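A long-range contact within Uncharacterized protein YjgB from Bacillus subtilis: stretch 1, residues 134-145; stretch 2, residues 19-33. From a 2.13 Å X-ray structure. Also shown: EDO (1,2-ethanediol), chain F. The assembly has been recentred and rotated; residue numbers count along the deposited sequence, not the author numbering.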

ATOM      1  N   VAL A 134       7.708  -3.970   8.577  1.00 56.66           N
ATOM      2  CA  VAL A 134       6.321  -4.164   9.009  1.00 52.95           C
ATOM      3  C   VAL A 134       6.011  -3.397  10.292  1.00 59.25           C
ATOM      4  O   VAL A 134       6.717  -3.539  11.289  1.00 63.13           O
ATOM      5  CB  VAL A 134       5.959  -5.663   9.176  1.00 56.39           C
ATOM      6  CG1 VAL A 134       4.470  -5.853   9.435  1.00 53.39           C
ATOM      7  CG2 VAL A 134       6.398  -6.482   7.978  1.00 55.87           C
ATOM      8  N   TYR A 135       4.909  -2.624  10.265  1.00 54.78           N
ATOM      9  CA  TYR A 135       4.350  -1.873  11.395  1.00 54.76           C
ATOM     10  C   TYR A 135       2.975  -2.443  11.749  1.00 53.63           C
ATOM     11  O   TYR A 135       2.113  -2.482  10.889  1.00 48.51           O
ATOM     12  CB  TYR A 135       4.252  -0.367  11.062  1.00 54.35           C
ATOM     13  CG  TYR A 135       5.586   0.338  11.167  1.00 59.48           C
ATOM     14  CD1 TYR A 135       6.020   0.871  12.375  1.00 64.33           C
ATOM     15  CD2 TYR A 135       6.430   0.446  10.064  1.00 60.33           C
ATOM     16  CE1 TYR A 135       7.262   1.497  12.485  1.00 68.10           C
ATOM     17  CE2 TYR A 135       7.664   1.086  10.157  1.00 64.39           C
ATOM     18  CZ  TYR A 135       8.078   1.612  11.370  1.00 75.23           C
ATOM     19  OH  TYR A 135       9.301   2.240  11.470  1.00 80.88           O
ATOM     20  N   ASP A 136       2.781  -2.923  12.995  1.00 52.74           N
ATOM     21  CA  ASP A 136       1.486  -3.468  13.402  1.00 51.32           C
ATOM     22  C   ASP A 136       0.520  -2.320  13.678  1.00 52.42           C
ATOM     23  O   ASP A 136       0.904  -1.341  14.322  1.00 52.74           O
ATOM     24  CB  ASP A 136       1.612  -4.397  14.616  1.00 56.90           C
ATOM     25  CG  ASP A 136       2.318  -5.724  14.355  1.00 68.24           C
ATOM     26  OD1 ASP A 136       2.311  -6.192  13.185  1.00 65.94           O
ATOM     27  OD2 ASP A 136       2.798  -6.335  15.329  1.00 76.04           O
ATOM     28  N   THR A 137      -0.707  -2.415  13.127  1.00 47.26           N
ATOM     29  CA  THR A 137      -1.751  -1.383  13.222  1.00 45.56           C
ATOM     30  C   THR A 137      -3.114  -2.007  13.623  1.00 48.91           C
ATOM     31  O   THR A 137      -4.026  -2.163  12.809  1.00 46.27           O
ATOM     32  CB  THR A 137      -1.847  -0.592  11.895  1.00 44.47           C
ATOM     33  OG1 THR A 137      -2.230  -1.487  10.850  1.00 41.99           O
ATOM     34  CG2 THR A 137      -0.544   0.107  11.530  1.00 41.02           C
ATOM     35  N   GLY A 138      -3.211  -2.370  14.886  1.00 47.86           N
ATOM     36  CA  GLY A 138      -4.397  -2.993  15.457  1.00 48.96           C
ATOM     37  C   GLY A 138      -4.611  -4.393  14.929  1.00 52.66           C
ATOM     38  O   GLY A 138      -3.784  -5.280  15.158  1.00 53.02           O
ATOM     39  N   ARG A 139      -5.724  -4.583  14.204  1.00 48.39           N
ATOM     40  CA  ARG A 139      -6.091  -5.835  13.548  1.00 49.18           C
ATOM     41  C   ARG A 139      -5.311  -6.031  12.240  1.00 52.17           C
ATOM     42  O   ARG A 139      -5.366  -7.113  11.655  1.00 53.79           O
ATOM     43  CB  ARG A 139      -7.582  -5.805  13.183  1.00 49.86           C
ATOM     44  CG  ARG A 139      -8.551  -5.753  14.326  1.00 62.23           C
ATOM     45  CD  ARG A 139      -9.807  -6.483  13.938  1.00 67.16           C
ATOM     46  NE  ARG A 139     -10.848  -5.557  13.513  1.00 71.02           N
ATOM     47  CZ  ARG A 139     -12.098  -5.915  13.256  1.00 90.66           C
ATOM     48  NH1 ARG A 139     -12.467  -7.187  13.361  1.00 86.59           N
ATOM     49  NH2 ARG A 139     -12.991  -5.008  12.896  1.00 81.18           N
ATOM     50  N   TYR A 140      -4.671  -4.960  11.730  1.00 44.39           N
ATOM     51  CA  TYR A 140      -3.997  -4.984  10.432  1.00 41.70           C
ATOM     52  C   TYR A 140      -2.491  -4.741  10.563  1.00 48.53           C
ATOM     53  O   TYR A 140      -1.978  -4.544  11.670  1.00 49.60           O
ATOM     54  CB  TYR A 140      -4.660  -3.926   9.492  1.00 38.27           C
ATOM     55  CG  TYR A 140      -6.175  -3.976   9.566  1.00 38.90           C
ATOM     56  CD1 TYR A 140      -6.898  -4.914   8.834  1.00 41.11           C
ATOM     57  CD2 TYR A 140      -6.879  -3.154  10.450  1.00 39.25           C
ATOM     58  CE1 TYR A 140      -8.287  -5.003   8.945  1.00 42.65           C
ATOM     59  CE2 TYR A 140      -8.267  -3.255  10.587  1.00 39.82           C
ATOM     60  CZ  TYR A 140      -8.966  -4.176   9.829  1.00 48.41           C
ATOM     61  OH  TYR A 140     -10.336  -4.264   9.935  1.00 48.71           O
ATOM     62  N   GLU A 141      -1.772  -4.800   9.424  1.00 44.87           N
ATOM     63  CA  GLU A 141      -0.338  -4.537   9.377  1.00 45.34           C
ATOM     64  C   GLU A 141       0.023  -3.843   8.078  1.00 45.78           C
ATOM     65  O   GLU A 141      -0.561  -4.125   7.024  1.00 42.33           O
ATOM     66  CB  GLU A 141       0.497  -5.805   9.589  1.00 50.11           C
ATOM     67  CG  GLU A 141      -0.108  -7.061   8.995  1.00 62.73           C
ATOM     68  CD  GLU A 141       0.715  -8.315   9.177  1.00 78.84           C
ATOM     69  OE1 GLU A 141       1.238  -8.539  10.293  1.00 77.02           O
ATOM     70  OE2 GLU A 141       0.814  -9.088   8.198  1.00 73.40           O
ATOM     71  N   LEU A 142       0.929  -2.863   8.189  1.00 44.01           N
ATOM     72  CA  LEU A 142       1.431  -2.063   7.070  1.00 43.44           C
ATOM     73  C   LEU A 142       2.791  -2.555   6.715  1.00 50.75           C
ATOM     74  O   LEU A 142       3.693  -2.519   7.562  1.00 53.38           O
ATOM     75  CB  LEU A 142       1.539  -0.601   7.455  1.00 43.42           C
ATOM     76  CG  LEU A 142       0.451   0.336   7.156  1.00 46.12           C
ATOM     77  CD1 LEU A 142       0.913   1.716   7.495  1.00 47.36           C
ATOM     78  CD2 LEU A 142       0.049   0.288   5.688  1.00 47.30           C
ATOM     79  N   HIS A 143       2.940  -3.030   5.490  1.00 45.10           N
ATOM     80  CA  HIS A 143       4.180  -3.582   4.984  1.00 46.68           C
ATOM     81  C   HIS A 143       4.833  -2.576   4.052  1.00 47.73           C
ATOM     82  O   HIS A 143       4.374  -2.419   2.918  1.00 42.01           O
ATOM     83  CB  HIS A 143       3.884  -4.890   4.239  1.00 48.64           C
ATOM     84  CG  HIS A 143       3.366  -5.995   5.103  1.00 54.31           C
ATOM     85  ND1 HIS A 143       4.141  -7.106   5.391  1.00 59.40           N
ATOM     86  CD2 HIS A 143       2.150  -6.155   5.672  1.00 55.50           C
ATOM     87  CE1 HIS A 143       3.381  -7.892   6.131  1.00 59.98           C
ATOM     88  NE2 HIS A 143       2.175  -7.363   6.328  1.00 57.85           N
ATOM     89  N   PHE A 144       5.855  -1.843   4.541  1.00 47.30           N
ATOM     90  CA  PHE A 144       6.583  -0.899   3.689  1.00 48.15           C
ATOM     91  C   PHE A 144       7.679  -1.676   2.961  1.00 55.75           C
ATOM     92  O   PHE A 144       8.672  -2.060   3.587  1.00 59.33           O
ATOM     93  CB  PHE A 144       7.165   0.268   4.485  1.00 51.34           C
ATOM     94  CG  PHE A 144       6.145   1.165   5.122  1.00 51.20           C
ATOM     95  CD1 PHE A 144       5.683   0.912   6.409  1.00 53.36           C
ATOM     96  CD2 PHE A 144       5.668   2.289   4.453  1.00 51.89           C
ATOM     97  CE1 PHE A 144       4.768   1.775   7.021  1.00 52.35           C
ATOM     98  CE2 PHE A 144       4.736   3.138   5.057  1.00 53.21           C
ATOM     99  CZ  PHE A 144       4.306   2.883   6.344  1.00 50.99           C
ATOM    100  N   VAL A 145       7.484  -1.947   1.655  1.00 50.02           N
ATOM    101  CA  VAL A 145       8.442  -2.742   0.873  1.00 51.62           C
ATOM    102  C   VAL A 145       9.471  -1.805   0.201  1.00 60.97           C
ATOM    103  O   VAL A 145       9.172  -1.153  -0.795  1.00 60.68           O
ATOM    104  CB  VAL A 145       7.708  -3.677  -0.126  1.00 51.71           C
ATOM    105  CG1 VAL A 145       8.685  -4.519  -0.920  1.00 53.19           C
ATOM    106  CG2 VAL A 145       6.702  -4.572   0.594  1.00 49.64           C
TER
HETATM  107  C1  EDO F 205     -11.156  -1.549  13.323  1.00 71.95           C
HETATM  108  O1  EDO F 205     -10.640  -2.794  13.800  1.00 72.04           O
HETATM  109  C2  EDO F 205     -11.333  -1.546  11.770  1.00 73.26           C
HETATM  110  O2  EDO F 205     -12.413  -2.354  11.290  1.00 73.55           O
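Stretch 2, residues 19-33: LVKNLYNTAYKGEMP

Stretch 1 is a β-hairpin: strands 134-137 and 140-145 are joined by a type II' turn from Thr-137 to Tyr-140, with Gly-138 at a positive phi that glycine tolerates easily. Stretch 2 begins as a helix lying across one face of this hairpin. Its axis runs at 153° to the second strand, nearly antiparallel, at 8.7 Å, and at 45° to the first, at 8.6 Å. Val-20 therefore lies near Phe-144, while farther along, stretch 2 reaches the turn, where the CA atoms of Thr-137 and Tyr-28 are 4.9 Å apart.

Alternation along the second strand turns Tyr-140, Leu-142 and Phe-144 toward stretch 2. Phe-144 (chi1 m) brings CE2 to 4.1 Å from Leu-23 CD1 and 4.4 Å from Val-20 CG2, a loose apolar contact. Leu-142 fits more closely. Its chi1 of -95° lies between wells, with chi2 t; in this pose CD1 is 3.5 Å from Leu-23 O, while CD2 meets CE of the selenomethionine Met-32 at 3.7 Å. The small Ala-27 points toward the hairpin, its CB 3.6 Å from Leu-142 CG and 3.4 Å from Thr-137 OG1, so the methyl fits snugly.

The helix closes with a Schellman motif, in which Gly-30 has phi 74° and its N bonds to Ala-27 O at 3.1 Å. Tyr-140, with chi1 m (-45°), lays its ring against this backbone: Gly-30 CA sits 3.4 Å from the ring centroid, almost on the normal. Glycine suits the place twice over, since it accepts positive phi and an ideal CB here would be only 2.5 Å from Tyr-140 CZ. At the ring's outer end, Tyr-140 OH shares a hydrogen bond of 3.1 Å with O2 of the ethanediol, probably a crystallisation additive, whose O1 accepts one from Arg-139 NE at 2.8 Å.

Two tyrosines pack together against Thr-137 and its neighbours. The CA-to-CB bond of Tyr-28 points away, yet chi1 m carries its ring back over the hairpin, so that Thr-137 CB stands 3.9 Å from the ring centroid over its face. Tyr-24 leaves the helix sideways with chi1 t, bringing CD1 to 3.7 Å from Thr-137 CG2. The hydroxyls then meet, Tyr-28 OH donating to Tyr-24 OH at 2.7 Å, and a water bridges Tyr-24 OH (3.0 Å) to Asp-136 O (2.9 Å). Thr-137, with chi1 p, serves both polar and apolar neighbours: OG1 lies 3.4 Å from Ala-27 O, at best a weak hydrogen bond, since Tyr-140 O, 3.2 Å from OG1, is also within reach of the same proton, while its carbons pack against the two rings.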

ATOM      1  N   LEU A  19       2.577  11.548   4.609  1.00 57.05           N
ATOM      2  CA  LEU A  19       2.070  10.369   3.914  1.00 52.62           C
ATOM      3  C   LEU A  19       2.201   9.124   4.806  1.00 55.43           C
ATOM      4  O   LEU A  19       1.222   8.416   5.017  1.00 52.39           O
ATOM      5  CB  LEU A  19       2.806  10.164   2.575  1.00 52.85           C
ATOM      6  CG  LEU A  19       2.546   8.834   1.874  1.00 52.85           C
ATOM      7  CD1 LEU A  19       1.096   8.701   1.425  1.00 49.14           C
ATOM      8  CD2 LEU A  19       3.506   8.624   0.755  1.00 55.25           C
ATOM      9  N   VAL A  20       3.403   8.874   5.330  1.00 54.73           N
ATOM     10  CA  VAL A  20       3.714   7.754   6.224  1.00 53.64           C
ATOM     11  C   VAL A  20       2.795   7.828   7.455  1.00 56.61           C
ATOM     12  O   VAL A  20       2.207   6.809   7.839  1.00 53.91           O
ATOM     13  CB  VAL A  20       5.225   7.784   6.588  1.00 60.95           C
ATOM     14  CG1 VAL A  20       5.541   6.927   7.803  1.00 60.80           C
ATOM     15  CG2 VAL A  20       6.068   7.349   5.402  1.00 61.24           C
ATOM     16  N   LYS A  21       2.622   9.049   8.019  1.00 54.81           N
ATOM     17  CA  LYS A  21       1.733   9.304   9.150  1.00 54.63           C
ATOM     18  C   LYS A  21       0.272   8.991   8.788  1.00 54.44           C
ATOM     19  O   LYS A  21      -0.403   8.314   9.567  1.00 53.06           O
ATOM     20  CB  LYS A  21       1.848  10.764   9.654  1.00 61.76           C
ATOM     21  CG  LYS A  21       3.142  11.083  10.424  1.00 84.87           C
ATOM     22  CD  LYS A  21       3.093  12.457  11.124  1.00 99.83           C
ATOM     23  CE  LYS A  21       3.346  13.641  10.210  1.00110.99           C
ATOM     24  NZ  LYS A  21       3.019  14.930  10.872  1.00122.64           N
ATOM     25  N   ASN A  22      -0.210   9.453   7.600  1.00 48.89           N
ATOM     26  CA  ASN A  22      -1.590   9.231   7.180  1.00 45.71           C
ATOM     27  C   ASN A  22      -1.845   7.731   6.890  1.00 46.66           C
ATOM     28  O   ASN A  22      -2.917   7.221   7.219  1.00 45.65           O
ATOM     29  CB  ASN A  22      -1.942  10.125   5.971  1.00 51.09           C
ATOM     30  CG  ASN A  22      -3.417  10.231   5.638  1.00 91.92           C
ATOM     31  OD1 ASN A  22      -4.312  10.052   6.486  1.00 88.19           O
ATOM     32  ND2 ASN A  22      -3.699  10.580   4.386  1.00 89.29           N
ATOM     33  N   LEU A  23      -0.851   7.024   6.319  1.00 42.76           N
ATOM     34  CA  LEU A  23      -0.938   5.599   6.019  1.00 40.57           C
ATOM     35  C   LEU A  23      -1.027   4.778   7.301  1.00 47.13           C
ATOM     36  O   LEU A  23      -1.878   3.902   7.384  1.00 46.62           O
ATOM     37  CB  LEU A  23       0.260   5.133   5.191  1.00 40.59           C
ATOM     38  CG  LEU A  23       0.336   5.552   3.749  1.00 44.25           C
ATOM     39  CD1 LEU A  23       1.756   5.332   3.216  1.00 46.56           C
ATOM     40  CD2 LEU A  23      -0.657   4.778   2.885  1.00 42.72           C
ATOM     41  N   TYR A  24      -0.178   5.086   8.300  1.00 46.12           N
ATOM     42  CA  TYR A  24      -0.151   4.432   9.607  1.00 47.48           C
ATOM     43  C   TYR A  24      -1.495   4.587  10.322  1.00 50.14           C
ATOM     44  O   TYR A  24      -2.012   3.600  10.843  1.00 47.64           O
ATOM     45  CB  TYR A  24       0.992   4.982  10.474  1.00 51.20           C
ATOM     46  CG  TYR A  24       1.117   4.328  11.839  1.00 53.39           C
ATOM     47  CD1 TYR A  24       1.665   3.055  11.979  1.00 54.70           C
ATOM     48  CD2 TYR A  24       0.702   4.991  12.992  1.00 55.73           C
ATOM     49  CE1 TYR A  24       1.785   2.453  13.231  1.00 56.72           C
ATOM     50  CE2 TYR A  24       0.826   4.402  14.252  1.00 58.91           C
ATOM     51  CZ  TYR A  24       1.364   3.133  14.367  1.00 66.34           C
ATOM     52  OH  TYR A  24       1.478   2.560  15.611  1.00 71.41           O
ATOM     53  N   ASN A  25      -2.060   5.807  10.286  1.00 48.28           N
ATOM     54  CA  ASN A  25      -3.350   6.202  10.857  1.00 47.32           C
ATOM     55  C   ASN A  25      -4.500   5.373  10.296  1.00 47.04           C
ATOM     56  O   ASN A  25      -5.146   4.674  11.075  1.00 47.11           O
ATOM     57  CB  ASN A  25      -3.601   7.705  10.596  1.00 52.40           C
ATOM     58  CG  ASN A  25      -4.932   8.291  11.080  1.00 78.79           C
ATOM     59  OD1 ASN A  25      -5.199   8.416  12.279  1.00 72.27           O
ATOM     60  ND2 ASN A  25      -5.741   8.791  10.151  1.00 71.20           N
ATOM     61  N   THR A  26      -4.720   5.396   8.961  1.00 38.94           N
ATOM     62  CA  THR A  26      -5.864   4.726   8.347  1.00 37.49           C
ATOM     63  C   THR A  26      -5.730   3.204   8.386  1.00 39.66           C
ATOM     64  O   THR A  26      -6.754   2.512   8.475  1.00 39.49           O
ATOM     65  CB  THR A  26      -6.188   5.244   6.922  1.00 43.16           C
ATOM     66  OG1 THR A  26      -5.272   4.721   5.971  1.00 51.02           O
ATOM     67  CG2 THR A  26      -6.211   6.745   6.844  1.00 48.80           C
ATOM     68  N   ALA A  27      -4.501   2.695   8.389  1.00 35.66           N
ATOM     69  CA  ALA A  27      -4.191   1.254   8.506  1.00 35.89           C
ATOM     70  C   ALA A  27      -4.905   0.580   9.695  1.00 39.44           C
ATOM     71  O   ALA A  27      -5.260  -0.582   9.579  1.00 38.90           O
ATOM     72  CB  ALA A  27      -2.699   1.058   8.636  1.00 37.70           C
ATOM     73  N   TYR A  28      -5.186   1.318  10.786  1.00 38.73           N
ATOM     74  CA  TYR A  28      -5.925   0.801  11.962  1.00 41.27           C
ATOM     75  C   TYR A  28      -7.422   0.501  11.661  1.00 48.13           C
ATOM     76  O   TYR A  28      -8.030  -0.310  12.368  1.00 50.69           O
ATOM     77  CB  TYR A  28      -5.837   1.777  13.122  1.00 42.77           C
ATOM     78  CG  TYR A  28      -4.545   1.699  13.894  1.00 44.45           C
ATOM     79  CD1 TYR A  28      -3.447   2.470  13.527  1.00 45.31           C
ATOM     80  CD2 TYR A  28      -4.442   0.918  15.042  1.00 47.42           C
ATOM     81  CE1 TYR A  28      -2.258   2.423  14.249  1.00 48.58           C
ATOM     82  CE2 TYR A  28      -3.252   0.849  15.768  1.00 50.48           C
ATOM     83  CZ  TYR A  28      -2.163   1.607  15.368  1.00 56.74           C
ATOM     84  OH  TYR A  28      -1.002   1.574  16.093  1.00 61.19           O
ATOM     85  N   LYS A  29      -7.986   1.144  10.618  1.00 42.70           N
ATOM     86  CA  LYS A  29      -9.345   0.967  10.064  1.00 43.32           C
ATOM     87  C   LYS A  29      -9.388  -0.156   9.009  1.00 43.73           C
ATOM     88  O   LYS A  29     -10.467  -0.452   8.491  1.00 44.68           O
ATOM     89  CB  LYS A  29      -9.809   2.228   9.283  1.00 45.38           C
ATOM     90  CG  LYS A  29     -10.086   3.531   9.966  1.00 59.56           C
ATOM     91  CD  LYS A  29     -10.509   4.468   8.807  1.00 61.22           C
ATOM     92  CE  LYS A  29     -10.988   5.843   9.183  1.00 77.99           C
ATOM     93  NZ  LYS A  29     -11.355   6.644   7.980  1.00 84.58           N
ATOM     94  N   GLY A  30      -8.220  -0.623   8.573  1.00 37.03           N
ATOM     95  CA  GLY A  30      -8.113  -1.618   7.498  1.00 36.01           C
ATOM     96  C   GLY A  30      -8.400  -1.008   6.133  1.00 37.77           C
ATOM     97  O   GLY A  30      -8.991  -1.640   5.251  1.00 36.40           O
ATOM     98  N   GLU A  31      -8.001   0.250   5.983  1.00 34.70           N
ATOM     99  CA  GLU A  31      -8.171   1.060   4.786  1.00 34.95           C
ATOM    100  C   GLU A  31      -6.917   1.825   4.477  1.00 40.05           C
ATOM    101  O   GLU A  31      -6.097   2.058   5.360  1.00 40.53           O
ATOM    102  CB  GLU A  31      -9.283   2.097   5.004  1.00 36.07           C
ATOM    103  CG  GLU A  31     -10.687   1.554   5.069  1.00 45.16           C
ATOM    104  CD  GLU A  31     -11.718   2.596   5.448  1.00 52.02           C
ATOM    105  OE1 GLU A  31     -11.502   3.806   5.189  1.00 37.92           O
ATOM    106  OE2 GLU A  31     -12.755   2.187   6.011  1.00 57.33           O
HETATM  107  N   MSE A  32      -6.828   2.321   3.268  1.00 38.67           N
HETATM  108  CA  MSE A  32      -5.763   3.217   2.870  1.00 41.03           C
HETATM  109  C   MSE A  32      -6.396   4.589   2.588  1.00 46.30           C
HETATM  110  O   MSE A  32      -7.629   4.676   2.485  1.00 43.73           O
HETATM  111  CB  MSE A  32      -4.975   2.640   1.721  1.00 43.94           C
HETATM  112  CG  MSE A  32      -4.207   1.440   2.177  1.00 53.87           C
HETATM  113 SE   MSE A  32      -2.713   1.222   1.053  0.75 65.20          SE
HETATM  114  CE  MSE A  32      -1.463   0.611   2.272  1.00 62.23           C
ATOM    115  N   PRO A  33      -5.626   5.700   2.637  1.00 46.11           N
ATOM    116  CA  PRO A  33      -6.268   7.015   2.501  1.00 46.86           C
ATOM    117  C   PRO A  33      -6.516   7.452   1.058  1.00 49.13           C
ATOM    118  O   PRO A  33      -6.289   6.697   0.093  1.00 46.14           O
ATOM    119  CB  PRO A  33      -5.286   7.965   3.201  1.00 50.61           C
ATOM    120  CG  PRO A  33      -4.109   7.114   3.634  1.00 54.47           C
ATOM    121  CD  PRO A  33      -4.179   5.842   2.888  1.00 48.19           C
TER
HETATM  122  O   HOH W   1       3.183   0.134  15.410  1.00 63.28           O
HETATM  123  O   HOH W   2      -7.579  -2.333  14.143  1.00 42.14           O